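Local coordinates for hypothetical protein (Nostoc punctiforme, PDB 2O62) that is of unknown function but belongs to the DUF3598 family and joins two beta-sheet domains related to calycins in a single chain, at residues E7-N12 with R62-V67; G14-S19 with N102-L107; C38-N43 with T47-L52; T51-R54 with D58-I61. All coordinates share one frame; numbering follows the deposited sequence. Where two conformers were deposited one is given.

Contact 1. Residues E7-N12 with R62-V67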
loop_
_atom_site.group_PDB
_atom_site.type_symbol
_atom_site.label_atom_id
_atom_site.label_comp_id
_atom_site.label_asym_id
_atom_site.label_seq_id
_atom_site.Cartn_x
_atom_site.Cartn_y
_atom_site.Cartn_z
ATOM N N GLU A 7 -1.129 -18.708 -8.563
ATOM C CA GLU A 7 -2.562 -18.604 -8.765
ATOM C C GLU A 7 -3.112 -17.270 -8.282
ATOM O O GLU A 7 -3.997 -16.709 -8.922
ATOM C CB GLU A 7 -3.266 -19.771 -8.097
ATOM C CG GLU A 7 -2.993 -21.050 -8.846
ATOM C CD GLU A 7 -3.167 -22.321 -8.005
ATOM O OE1 GLU A 7 -3.328 -22.238 -6.757
ATOM O OE2 GLU A 7 -3.123 -23.420 -8.615
ATOM N N CYS A 8 -2.597 -16.773 -7.157
ATOM C CA CYS A 8 -2.960 -15.434 -6.690
ATOM C C CYS A 8 -2.577 -14.363 -7.693
ATOM O O CYS A 8 -3.350 -13.447 -7.985
ATOM C CB CYS A 8 -2.292 -15.117 -5.364
ATOM S SG CYS A 8 -2.742 -16.139 -3.979
ATOM N N PHE A 9 -1.364 -14.465 -8.212
ATOM C CA PHE A 9 -0.879 -13.552 -9.227
ATOM C C PHE A 9 -1.834 -13.540 -10.416
ATOM O O PHE A 9 -2.176 -12.471 -10.881
ATOM C CB PHE A 9 0.547 -13.941 -9.609
ATOM C CG PHE A 9 1.110 -13.236 -10.822
ATOM C CD1 PHE A 9 0.960 -11.885 -11.013
ATOM C CD2 PHE A 9 1.864 -13.964 -11.728
ATOM C CE1 PHE A 9 1.527 -11.237 -12.097
ATOM C CE2 PHE A 9 2.435 -13.343 -12.833
ATOM C CZ PHE A 9 2.267 -11.969 -13.015
ATOM N N LEU A 10 -2.280 -14.710 -10.869
ATOM C CA LEU A 10 -3.207 -14.777 -11.990
ATOM C C LEU A 10 -4.536 -14.056 -11.804
ATOM O O LEU A 10 -5.225 -13.774 -12.790
ATOM C CB LEU A 10 -3.467 -16.236 -12.346
ATOM C CG LEU A 10 -2.251 -17.036 -12.794
ATOM C CD1 LEU A 10 -2.674 -18.475 -13.107
ATOM C CD2 LEU A 10 -1.567 -16.440 -14.014
ATOM N N GLN A 11 -4.915 -13.753 -10.567
ATOM C CA GLN A 11 -6.074 -12.903 -10.314
ATOM C C GLN A 11 -5.963 -11.524 -10.950
ATOM O O GLN A 11 -6.979 -10.818 -11.082
ATOM C CB GLN A 11 -6.346 -12.747 -8.808
ATOM C CG GLN A 11 -6.768 -14.045 -8.112
ATOM C CD GLN A 11 -8.016 -14.623 -8.761
ATOM O OE1 GLN A 11 -7.965 -15.640 -9.427
ATOM N NE2 GLN A 11 -9.113 -13.919 -8.644
ATOM N N ASN A 12 -4.744 -11.096 -11.263
ATOM C CA ASN A 12 -4.498 -9.811 -11.901
ATOM C C ASN A 12 -4.623 -9.846 -13.452
ATOM O O ASN A 12 -4.424 -8.818 -14.121
ATOM C CB ASN A 12 -3.092 -9.305 -11.543
ATOM C CG ASN A 12 -2.975 -8.871 -10.094
ATOM O OD1 ASN A 12 -3.314 -7.778 -9.804
ATOM N ND2 ASN A 12 -2.524 -9.754 -9.189
ATOM N N ARG A 62 7.465 -7.759 -20.616
ATOM C CA ARG A 62 8.156 -8.678 -19.683
ATOM C C ARG A 62 7.387 -9.983 -19.673
ATOM O O ARG A 62 6.171 -9.991 -19.880
ATOM C CB ARG A 62 8.172 -8.144 -18.250
ATOM C CG ARG A 62 8.915 -6.834 -18.033
ATOM C CD ARG A 62 8.564 -6.231 -16.662
ATOM N NE ARG A 62 9.122 -7.019 -15.560
ATOM C CZ ARG A 62 8.917 -6.792 -14.255
ATOM N NH1 ARG A 62 8.142 -5.782 -13.832
ATOM N NH2 ARG A 62 9.490 -7.600 -13.358
ATOM N N GLU A 63 8.086 -11.078 -19.420
ATOM C CA GLU A 63 7.405 -12.351 -19.251
ATOM C C GLU A 63 7.880 -13.030 -18.000
ATOM O O GLU A 63 9.087 -13.102 -17.767
ATOM C CB GLU A 63 7.649 -13.253 -20.455
ATOM C CG GLU A 63 6.917 -12.760 -21.696
ATOM C CD GLU A 63 6.963 -13.745 -22.825
ATOM O OE1 GLU A 63 7.074 -14.957 -22.526
ATOM O OE2 GLU A 63 6.864 -13.307 -23.997
ATOM N N PHE A 64 6.928 -13.554 -17.228
ATOM C CA PHE A 64 7.181 -14.217 -15.947
ATOM C C PHE A 64 6.785 -15.667 -16.039
ATOM O O PHE A 64 5.753 -15.971 -16.626
ATOM C CB PHE A 64 6.311 -13.594 -14.863
ATOM C CG PHE A 64 6.322 -12.119 -14.874
ATOM C CD1 PHE A 64 7.310 -11.418 -14.202
ATOM C CD2 PHE A 64 5.368 -11.416 -15.571
ATOM C CE1 PHE A 64 7.318 -10.017 -14.207
ATOM C CE2 PHE A 64 5.379 -10.035 -15.582
ATOM C CZ PHE A 64 6.364 -9.340 -14.913
ATOM N N ARG A 65 7.608 -16.549 -15.476
ATOM C CA ARG A 65 7.276 -17.949 -15.316
ATOM C C ARG A 65 7.136 -18.335 -13.835
ATOM O O ARG A 65 6.830 -19.487 -13.512
ATOM C CB ARG A 65 8.332 -18.809 -16.004
ATOM C CG ARG A 65 8.241 -18.734 -17.516
ATOM N N SER A 66 7.373 -17.382 -12.934
ATOM C CA SER A 66 7.264 -17.626 -11.498
ATOM C C SER A 66 7.140 -16.301 -10.803
ATOM O O SER A 66 7.401 -15.271 -11.388
ATOM C CB SER A 66 8.502 -18.356 -10.968
ATOM O OG SER A 66 9.647 -17.512 -11.074
ATOM N N VAL A 67 6.681 -16.331 -9.562
ATOM C CA VAL A 67 6.751 -15.188 -8.689
ATOM C C VAL A 67 7.563 -15.621 -7.471
ATOM O O VAL A 67 7.605 -16.815 -7.051
ATOM C CB VAL A 67 5.369 -14.641 -8.299
ATOM C CG1 VAL A 67 4.747 -13.967 -9.510
ATOM C CG2 VAL A 67 4.430 -15.726 -7.805
#

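Contact 2. Residues G14-S19 with N102-L107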
loop_
_atom_site.group_PDB
_atom_site.type_symbol
_atom_site.label_atom_id
_atom_site.label_comp_id
_atom_site.label_asym_id
_atom_site.label_seq_id
_atom_site.Cartn_x
_atom_site.Cartn_y
_atom_site.Cartn_z
ATOM N N GLY A 14 -5.702 -9.330 -17.092
ATOM C CA GLY A 14 -6.659 -8.402 -17.702
ATOM C C GLY A 14 -5.941 -7.206 -18.292
ATOM O O GLY A 14 -4.712 -7.192 -18.403
ATOM N N VAL A 15 -6.710 -6.189 -18.662
ATOM C CA VAL A 15 -6.154 -4.989 -19.256
ATOM C C VAL A 15 -6.474 -3.843 -18.297
ATOM O O VAL A 15 -7.631 -3.537 -18.086
ATOM C CB VAL A 15 -6.733 -4.710 -20.639
ATOM C CG1 VAL A 15 -6.157 -3.450 -21.222
ATOM C CG2 VAL A 15 -6.481 -5.879 -21.567
ATOM N N TRP A 16 -5.436 -3.299 -17.676
ATOM C CA TRP A 16 -5.569 -2.296 -16.648
ATOM C C TRP A 16 -5.174 -0.970 -17.279
ATOM O O TRP A 16 -4.016 -0.759 -17.664
ATOM C CB TRP A 16 -4.690 -2.622 -15.442
ATOM C CG TRP A 16 -5.063 -3.868 -14.760
ATOM C CD1 TRP A 16 -4.437 -5.085 -14.865
ATOM C CD2 TRP A 16 -6.175 -4.063 -13.909
ATOM N NE1 TRP A 16 -5.074 -6.013 -14.073
ATOM C CE2 TRP A 16 -6.151 -5.425 -13.482
ATOM C CE3 TRP A 16 -7.167 -3.211 -13.407
ATOM C CZ2 TRP A 16 -7.096 -5.953 -12.612
ATOM C CZ3 TRP A 16 -8.115 -3.738 -12.544
ATOM C CH2 TRP A 16 -8.068 -5.097 -12.142
ATOM N N GLU A 17 -6.144 -0.055 -17.332
ATOM C CA GLU A 17 -5.942 1.262 -17.895
ATOM C C GLU A 17 -5.960 2.315 -16.799
ATOM O O GLU A 17 -6.639 2.169 -15.803
ATOM C CB GLU A 17 -7.047 1.563 -18.884
ATOM C CG GLU A 17 -7.080 0.605 -20.055
ATOM C CD GLU A 17 -7.795 1.202 -21.223
ATOM O OE1 GLU A 17 -9.044 1.236 -21.158
ATOM O OE2 GLU A 17 -7.112 1.646 -22.187
ATOM N N GLY A 18 -5.194 3.372 -16.972
ATOM C CA GLY A 18 -5.239 4.454 -16.028
ATOM C C GLY A 18 -4.067 5.372 -16.174
ATOM O O GLY A 18 -3.814 5.885 -17.250
ATOM N N SER A 19 -3.373 5.599 -15.065
ATOM C CA SER A 19 -2.123 6.357 -15.096
ATOM C C SER A 19 -1.152 5.999 -14.011
ATOM O O SER A 19 -1.541 5.382 -13.012
ATOM C CB SER A 19 -2.406 7.853 -14.976
ATOM O OG SER A 19 -2.893 8.199 -13.714
ATOM N N ASN A 102 -13.259 -3.943 -10.277
ATOM C CA ASN A 102 -12.705 -3.441 -11.558
ATOM C C ASN A 102 -11.500 -2.507 -11.414
ATOM O O ASN A 102 -11.128 -1.854 -12.370
ATOM C CB ASN A 102 -13.791 -2.709 -12.403
ATOM C CG ASN A 102 -14.132 -1.296 -11.871
ATOM O OD1 ASN A 102 -14.424 -1.128 -10.658
ATOM N ND2 ASN A 102 -14.126 -0.275 -12.780
ATOM N N ARG A 103 -10.975 -2.375 -10.205
ATOM C CA ARG A 103 -9.961 -1.388 -9.872
ATOM C C ARG A 103 -8.737 -2.022 -9.265
ATOM O O ARG A 103 -8.830 -3.025 -8.549
ATOM C CB ARG A 103 -10.499 -0.391 -8.825
ATOM C CG ARG A 103 -11.517 0.611 -9.356
ATOM C CD ARG A 103 -10.973 1.699 -10.278
ATOM N NE ARG A 103 -9.640 2.103 -9.846
ATOM C CZ ARG A 103 -9.383 2.998 -8.904
ATOM N NH1 ARG A 103 -10.364 3.724 -8.395
ATOM N NH2 ARG A 103 -8.122 3.197 -8.526
ATOM N N ARG A 104 -7.591 -1.407 -9.535
ATOM C CA ARG A 104 -6.412 -1.564 -8.691
ATOM C C ARG A 104 -5.988 -0.184 -8.243
ATOM O O ARG A 104 -6.188 0.819 -8.961
ATOM C CB ARG A 104 -5.254 -2.282 -9.364
ATOM C CG ARG A 104 -5.635 -3.544 -10.063
ATOM C CD ARG A 104 -4.452 -4.448 -10.289
ATOM N NE ARG A 104 -3.486 -3.883 -11.203
ATOM C CZ ARG A 104 -2.378 -4.480 -11.624
ATOM N NH1 ARG A 104 -2.082 -5.702 -11.225
ATOM N NH2 ARG A 104 -1.561 -3.858 -12.466
ATOM N N LEU A 105 -5.435 -0.123 -7.041
ATOM C CA LEU A 105 -4.792 1.085 -6.548
ATOM C C LEU A 105 -3.467 0.648 -6.027
ATOM O O LEU A 105 -3.415 -0.157 -5.069
ATOM C CB LEU A 105 -5.545 1.761 -5.399
ATOM C CG LEU A 105 -4.592 2.876 -4.884
ATOM C CD1 LEU A 105 -4.888 4.191 -5.638
ATOM C CD2 LEU A 105 -4.476 3.088 -3.472
ATOM N N ARG A 106 -2.404 1.155 -6.652
ATOM C CA ARG A 106 -1.060 0.692 -6.335
ATOM C C ARG A 106 -0.247 1.899 -5.913
ATOM O O ARG A 106 -0.235 2.912 -6.616
ATOM C CB ARG A 106 -0.416 -0.012 -7.490
ATOM C CG ARG A 106 -1.296 -1.031 -8.044
ATOM C CD ARG A 106 -0.618 -1.972 -9.020
ATOM N NE ARG A 106 -0.456 -1.441 -10.364
ATOM C CZ ARG A 106 0.699 -1.374 -11.029
ATOM N NH1 ARG A 106 1.852 -1.718 -10.467
ATOM N NH2 ARG A 106 0.712 -0.992 -12.296
ATOM N N LEU A 107 0.351 1.811 -4.739
ATOM C CA LEU A 107 1.084 2.925 -4.184
ATOM C C LEU A 107 2.538 2.538 -3.955
ATOM O O LEU A 107 2.826 1.612 -3.211
ATOM C CB LEU A 107 0.416 3.421 -2.881
ATOM C CG LEU A 107 0.832 4.808 -2.331
ATOM C CD1 LEU A 107 -0.306 5.478 -1.625
ATOM C CD2 LEU A 107 1.955 4.673 -1.354
#

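Contact 3. Residues C38-N43 with T47-L52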
loop_
_atom_site.group_PDB
_atom_site.type_symbol
_atom_site.label_atom_id
_atom_site.label_comp_id
_atom_site.label_asym_id
_atom_site.label_seq_id
_atom_site.Cartn_x
_atom_site.Cartn_y
_atom_site.Cartn_z
ATOM N N CYS A 38 -1.296 -4.586 -19.940
ATOM C CA CYS A 38 -1.933 -5.857 -20.265
ATOM C C CYS A 38 -1.151 -6.992 -19.629
ATOM O O CYS A 38 0.039 -7.128 -19.800
ATOM C CB CYS A 38 -2.072 -6.100 -21.766
ATOM S SG CYS A 38 -2.830 -7.711 -22.177
ATOM N N LEU A 39 -1.861 -7.782 -18.841
ATOM C CA LEU A 39 -1.317 -9.007 -18.263
ATOM C C LEU A 39 -2.121 -10.132 -18.866
ATOM O O LEU A 39 -3.330 -10.272 -18.641
ATOM C CB LEU A 39 -1.446 -9.073 -16.744
ATOM C CG LEU A 39 -0.564 -8.188 -15.876
ATOM C CD1 LEU A 39 -1.003 -8.286 -14.403
ATOM C CD2 LEU A 39 0.911 -8.630 -16.012
ATOM N N GLU A 40 -1.444 -10.956 -19.632
ATOM C CA GLU A 40 -2.099 -12.057 -20.280
ATOM C C GLU A 40 -1.377 -13.362 -19.971
ATOM O O GLU A 40 -0.159 -13.403 -19.898
ATOM C CB GLU A 40 -2.134 -11.814 -21.773
ATOM C CG GLU A 40 -0.802 -11.847 -22.481
ATOM C CD GLU A 40 -0.881 -11.261 -23.898
ATOM O OE1 GLU A 40 -1.808 -11.671 -24.648
ATOM O OE2 GLU A 40 -0.017 -10.397 -24.244
ATOM N N GLY A 41 -2.144 -14.436 -19.803
ATOM C CA GLY A 41 -1.571 -15.741 -19.561
ATOM C C GLY A 41 -1.369 -16.463 -20.865
ATOM O O GLY A 41 -2.201 -16.350 -21.787
ATOM N N LEU A 42 -0.275 -17.208 -20.949
ATOM C CA LEU A 42 0.028 -18.045 -22.105
ATOM C C LEU A 42 0.345 -19.441 -21.623
ATOM O O LEU A 42 0.679 -19.656 -20.453
ATOM C CB LEU A 42 1.259 -17.498 -22.849
ATOM C CG LEU A 42 1.267 -16.008 -23.235
ATOM C CD1 LEU A 42 2.592 -15.641 -23.939
ATOM C CD2 LEU A 42 0.125 -15.715 -24.125
ATOM N N ASN A 43 0.298 -20.376 -22.557
ATOM C CA ASN A 43 0.636 -21.767 -22.302
ATOM C C ASN A 43 -0.003 -22.306 -21.036
ATOM O O ASN A 43 0.676 -22.672 -20.093
ATOM C CB ASN A 43 2.168 -21.974 -22.301
ATOM C CG ASN A 43 2.794 -21.611 -23.646
ATOM O OD1 ASN A 43 3.608 -20.687 -23.724
ATOM N ND2 ASN A 43 2.359 -22.282 -24.718
ATOM N N THR A 47 2.946 -19.086 -18.277
ATOM C CA THR A 47 3.747 -17.884 -18.545
ATOM C C THR A 47 2.776 -16.725 -18.461
ATOM O O THR A 47 1.647 -16.867 -18.934
ATOM C CB THR A 47 4.276 -17.873 -19.990
ATOM O OG1 THR A 47 5.201 -18.947 -20.212
ATOM C CG2 THR A 47 4.979 -16.535 -20.309
ATOM N N VAL A 48 3.164 -15.600 -17.846
ATOM C CA VAL A 48 2.390 -14.362 -17.957
ATOM C C VAL A 48 3.189 -13.298 -18.724
ATOM O O VAL A 48 4.341 -13.003 -18.362
ATOM C CB VAL A 48 1.986 -13.795 -16.593
ATOM C CG1 VAL A 48 1.373 -12.441 -16.774
ATOM C CG2 VAL A 48 0.954 -14.697 -15.899
ATOM N N ARG A 49 2.605 -12.758 -19.798
ATOM C CA ARG A 49 3.227 -11.678 -20.535
ATOM C C ARG A 49 2.653 -10.342 -20.096
ATOM O O ARG A 49 1.434 -10.141 -20.057
ATOM C CB ARG A 49 3.022 -11.820 -22.021
ATOM C CG ARG A 49 3.563 -10.621 -22.798
ATOM C CD ARG A 49 3.327 -10.790 -24.263
ATOM N NE ARG A 49 4.186 -11.848 -24.733
ATOM C CZ ARG A 49 3.923 -12.649 -25.763
ATOM N NH1 ARG A 49 2.791 -12.530 -26.449
ATOM N NH2 ARG A 49 4.802 -13.597 -26.089
ATOM N N LEU A 50 3.551 -9.430 -19.754
ATOM C CA LEU A 50 3.172 -8.095 -19.342
ATOM C C LEU A 50 3.523 -7.103 -20.438
ATOM O O LEU A 50 4.649 -7.108 -20.917
ATOM C CB LEU A 50 3.912 -7.742 -18.063
ATOM C CG LEU A 50 3.703 -6.337 -17.478
ATOM C CD1 LEU A 50 3.779 -6.391 -15.991
ATOM C CD2 LEU A 50 4.710 -5.302 -18.016
ATOM N N THR A 51 2.550 -6.289 -20.872
ATOM C CA THR A 51 2.801 -5.266 -21.900
ATOM C C THR A 51 2.326 -3.968 -21.270
ATOM O O THR A 51 1.128 -3.794 -21.104
ATOM C CB THR A 51 2.055 -5.532 -23.222
ATOM O OG1 THR A 51 2.393 -6.826 -23.742
ATOM C CG2 THR A 51 2.451 -4.507 -24.275
ATOM N N LEU A 52 3.277 -3.119 -20.871
ATOM C CA LEU A 52 3.008 -1.797 -20.322
ATOM C C LEU A 52 3.268 -0.709 -21.370
ATOM O O LEU A 52 4.408 -0.497 -21.825
ATOM C CB LEU A 52 3.831 -1.540 -19.070
ATOM C CG LEU A 52 3.737 -0.137 -18.450
ATOM C CD1 LEU A 52 2.337 0.183 -18.030
ATOM C CD2 LEU A 52 4.662 -0.026 -17.279
HETATM O O HOH W 1 0.752 -8.620 -22.559
HETATM O O HOH W 2 0.836 -9.933 -26.696
#

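Contact 4. Residues T51-R54 with D58-I61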
loop_
_atom_site.group_PDB
_atom_site.type_symbol
_atom_site.label_atom_id
_atom_site.label_comp_id
_atom_site.label_asym_id
_atom_site.label_seq_id
_atom_site.Cartn_x
_atom_site.Cartn_y
_atom_site.Cartn_z
ATOM N N THR A 51 2.550 -6.289 -20.872
ATOM C CA THR A 51 2.801 -5.266 -21.900
ATOM C C THR A 51 2.326 -3.968 -21.270
ATOM O O THR A 51 1.128 -3.794 -21.104
ATOM C CB THR A 51 2.055 -5.532 -23.222
ATOM O OG1 THR A 51 2.393 -6.826 -23.742
ATOM C CG2 THR A 51 2.451 -4.507 -24.275
ATOM N N LEU A 52 3.277 -3.119 -20.871
ATOM C CA LEU A 52 3.008 -1.797 -20.322
ATOM C C LEU A 52 3.268 -0.709 -21.370
ATOM O O LEU A 52 4.408 -0.497 -21.825
ATOM C CB LEU A 52 3.831 -1.540 -19.070
ATOM C CG LEU A 52 3.737 -0.137 -18.450
ATOM C CD1 LEU A 52 2.337 0.183 -18.030
ATOM C CD2 LEU A 52 4.662 -0.026 -17.279
ATOM N N SER A 53 2.184 -0.055 -21.786
ATOM C CA SER A 53 2.260 1.115 -22.667
ATOM C C SER A 53 1.979 2.358 -21.821
ATOM O O SER A 53 1.009 2.393 -21.071
ATOM C CB SER A 53 1.229 1.017 -23.787
ATOM O OG SER A 53 1.398 -0.169 -24.511
ATOM N N ARG A 54 2.846 3.364 -21.933
ATOM C CA ARG A 54 2.604 4.681 -21.307
ATOM C C ARG A 54 2.744 5.811 -22.337
ATOM O O ARG A 54 3.561 5.742 -23.259
ATOM C CB ARG A 54 3.554 4.926 -20.129
ATOM C CG ARG A 54 3.218 4.105 -18.884
ATOM C CD ARG A 54 4.362 4.008 -17.926
ATOM N NE ARG A 54 5.509 3.443 -18.609
ATOM C CZ ARG A 54 6.698 3.233 -18.056
ATOM N NH1 ARG A 54 6.906 3.497 -16.780
ATOM N NH2 ARG A 54 7.687 2.723 -18.792
ATOM N N ASP A 58 8.263 4.279 -24.744
ATOM C CA ASP A 58 8.289 2.993 -25.435
ATOM C C ASP A 58 7.551 1.993 -24.584
ATOM O O ASP A 58 7.546 2.124 -23.363
ATOM C CB ASP A 58 9.724 2.477 -25.629
ATOM C CG ASP A 58 10.589 3.415 -26.480
ATOM O OD1 ASP A 58 10.128 3.825 -27.570
ATOM O OD2 ASP A 58 11.732 3.715 -26.038
ATOM N N ASP A 59 6.961 0.991 -25.241
ATOM C CA ASP A 59 6.333 -0.128 -24.551
ATOM C C ASP A 59 7.372 -0.893 -23.730
ATOM O O ASP A 59 8.557 -0.904 -24.063
ATOM C CB ASP A 59 5.693 -1.106 -25.533
ATOM C CG ASP A 59 4.412 -0.577 -26.155
ATOM O OD1 ASP A 59 3.841 0.441 -25.686
ATOM O OD2 ASP A 59 3.962 -1.196 -27.141
ATOM N N VAL A 60 6.919 -1.487 -22.627
ATOM C CA VAL A 60 7.726 -2.392 -21.830
ATOM C C VAL A 60 7.065 -3.769 -21.891
ATOM O O VAL A 60 5.868 -3.896 -21.612
ATOM C CB VAL A 60 7.810 -1.896 -20.381
ATOM C CG1 VAL A 60 8.371 -2.971 -19.439
ATOM C CG2 VAL A 60 8.639 -0.596 -20.324
ATOM N N ILE A 61 7.821 -4.786 -22.302
ATOM C CA ILE A 61 7.270 -6.130 -22.386
ATOM C C ILE A 61 8.103 -7.019 -21.519
ATOM O O ILE A 61 9.299 -7.014 -21.663
ATOM C CB ILE A 61 7.282 -6.684 -23.810
ATOM C CG1 ILE A 61 6.428 -5.764 -24.716
ATOM C CG2 ILE A 61 6.738 -8.138 -23.790
ATOM C CD1 ILE A 61 6.561 -5.998 -26.189
HETATM O O HOH W 3 5.801 1.815 -21.106
HETATM O O HOH W 4 4.137 2.941 -24.579
#

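Contact 1. Residues E7-N12 with R62-V67
F9 of helix 5-10 is the residue through which E7-N12 meets R62-V67. Its CG stands anti to the backbone N (chi1 170°), which carries the ring off the helix toward the strand end. The far tip of that ring leads: F9 CZ comes to 4.1 Å from F64 CD2, and the edge of F9 is directed at the face of F64 in an offset T-shaped pair, with centroids 5.8 Å apart and planes at 88°. Nearer the root of the ring, F9 CD2 lies 3.6 Å from V67 CG1, and this methyl makes an off-centre CH-pi contact. The arrangement packs a short N-terminal helix against the outermost strand 60-64 of the calycin-type sheet and the loop that leaves it. W6 meets F9 edge-to-face and F73 meets it at an inclined angle, so the ring belongs to a wider aromatic group. Further along, N12 folds back on the helix: its backbone N (2.9 Å) and ND2 (3.2 Å) both donate to F9 O, arriving from the same face of that carbonyl. The ND2 bond, 155° at the hydrogen, lies in the amide plane of N12, while N12 OD1 accepts from R104 NH1.

Contact 2. Residues G14-S19 with N102-L107
W16 and R104 mark the nearest approach of two strands that are not neighbours: their CA atoms are 8.0 Å apart, too far for backbone pairing, and strand 117-127 runs between them in the sheet. Both CB atoms point toward the other strand, so the contact rests mainly on side chains. The guanidinium of R104 lies flat on the indole of W16, with centres 4.0 Å apart and planes only 8° from parallel. R104 CZ sits over the face of the five-membered ring in cation-pi geometry, while R104 CG lies over the six-membered ring, 3.5 Å from its centroid, as a CH-pi contact. A bend at chi3 (-66°) lets the one chain follow both rings, its methylene part on the larger and its charged end on the smaller. An arginine laid across the tryptophan of a G-x-W sequence, here G14-V15-W16 at the start of the first strand, recalls the lipocalin signature and suits the calycin relationship; the backbone conformation of G14 would drive a CB against the preceding carbonyl O. On the opposite face of the guanidinium, R106 CD lies 3.9 Å above the plane, toward its rim. At the rim of the indole, W16 CZ3 is 3.6 Å from N102 O, near the ring plane. N12 fixes both partners, its O accepting from W16 NE1 and its OD1 from R104 NH1, and E125 forms a salt bridge with R104 NE. Turned the other way, R103 donates from NH2 to R104 O (3.1 Å) from above the carbonyl plane, and the same NH2 forms a salt bridge with D217.

Contact 3. Residues C38-N43 with T47-L52
The guanidinium of R49 has L42 CD1 on one face, 3.6 Å above the plane and over its centre, and E40 OE2 at its edge. The carboxylate of E40 stands almost perpendicular to it (89°), and its OE2 is 4.2 Å from R49 NH1, beyond salt-bridge range; E40 OE2 instead touches the aliphatic shaft at R49 CD (3.4 Å). Water W2 spans the gap, donating to E40 OE2 and accepting from R49 NH1. E40 reaches this place with CG between its backbone N and carbonyl carbon (chi1 68°). The direct ionic mate of R49 is E63 on the next strand, bound through NH2. With a leucine in place of R49, E63 would probably lose that salt bridge, and water W2 its donor on this strand. Underneath runs the backbone of a beta hairpin between strands 29-42 and 47-54: C38-T51, E40-R49 and L42-T47 are antiparallel hydrogen-bonded pairs with two bonds each. C38 N lies 2.8 Å from T51 O. The longest of the six runs from T47 N to L42 O, at 3.2 Å. The face opposite E40 and R49 is apolar. There L39 and L50, a non-hydrogen-bonded pair, run alongside each other, with L39 CD2 3.6 Å from L50 CD1; L39 CD2 is also 3.9 Å from V48 CG1. V48 is paired across from side-chain-less G41 and touches W6, F9 and L10 of helix 5-10.

Contact 4. Residues T51-R54 with D58-I61
L52 and V60 form the antiparallel hydrogen-bonded pair of this contact: L52 N donates to V60 O at 2.8 Å and V60 N returns a bond of similar length to L52 O, each close to straight (164° and 165°). A third direct bond joins side chains. S53 OG, placed anti to its own carbonyl carbon (chi1 -56°), donates to D59 OD1 at 2.8 Å, meeting it from well above the carboxylate plane. These bonds close the turn end of the beta hairpin of strands 47-54 and 60-64, the latter outermost in its sheet. Were S53 a valine, D59 OD1 would probably lose its hydroxyl donor and the carboxylate would be freer to turn. Waters add further links. Water W3 donates to L52 O and to D58 O (2.9 Å) and accepts from R54 NE (3.0 Å), while water W4 accepts from R54 N and donates to D59 OD1. Apolar contacts are thinner. On one face T51 CG2 approaches I61 CG1 at 4.2 Å; on the other, L52 CB is 4.2 Å from V60 CB. The charged R54 NH2 packs 3.8 Å from V60 CG2, and L52 CD2 lies over one face of the R54 guanidinium, toward its rim.

From the N terminus, helix 5-10 opens contact 1, whose loop closes when strand 60-64 runs out into R62-V67. Strand 14-23 starts inside that loop but finds its partner only at N102-L107, so contacts 1 and 2 cross; they touch where N12 OD1 meets R104 NH1. Contacts 3 and 4 are local hairpin closures nested inside both larger loops, and they share T51 and L52, contact 4 beginning where contact 3 ends. All four reach the same antiparallel sheet: contacts 3 and 4 join 29-42, 47-54 and 60-64 in sequence, contact 1 ties the helix to that outer edge, and contact 2 reaches across strand 117-127 to strand 103-111.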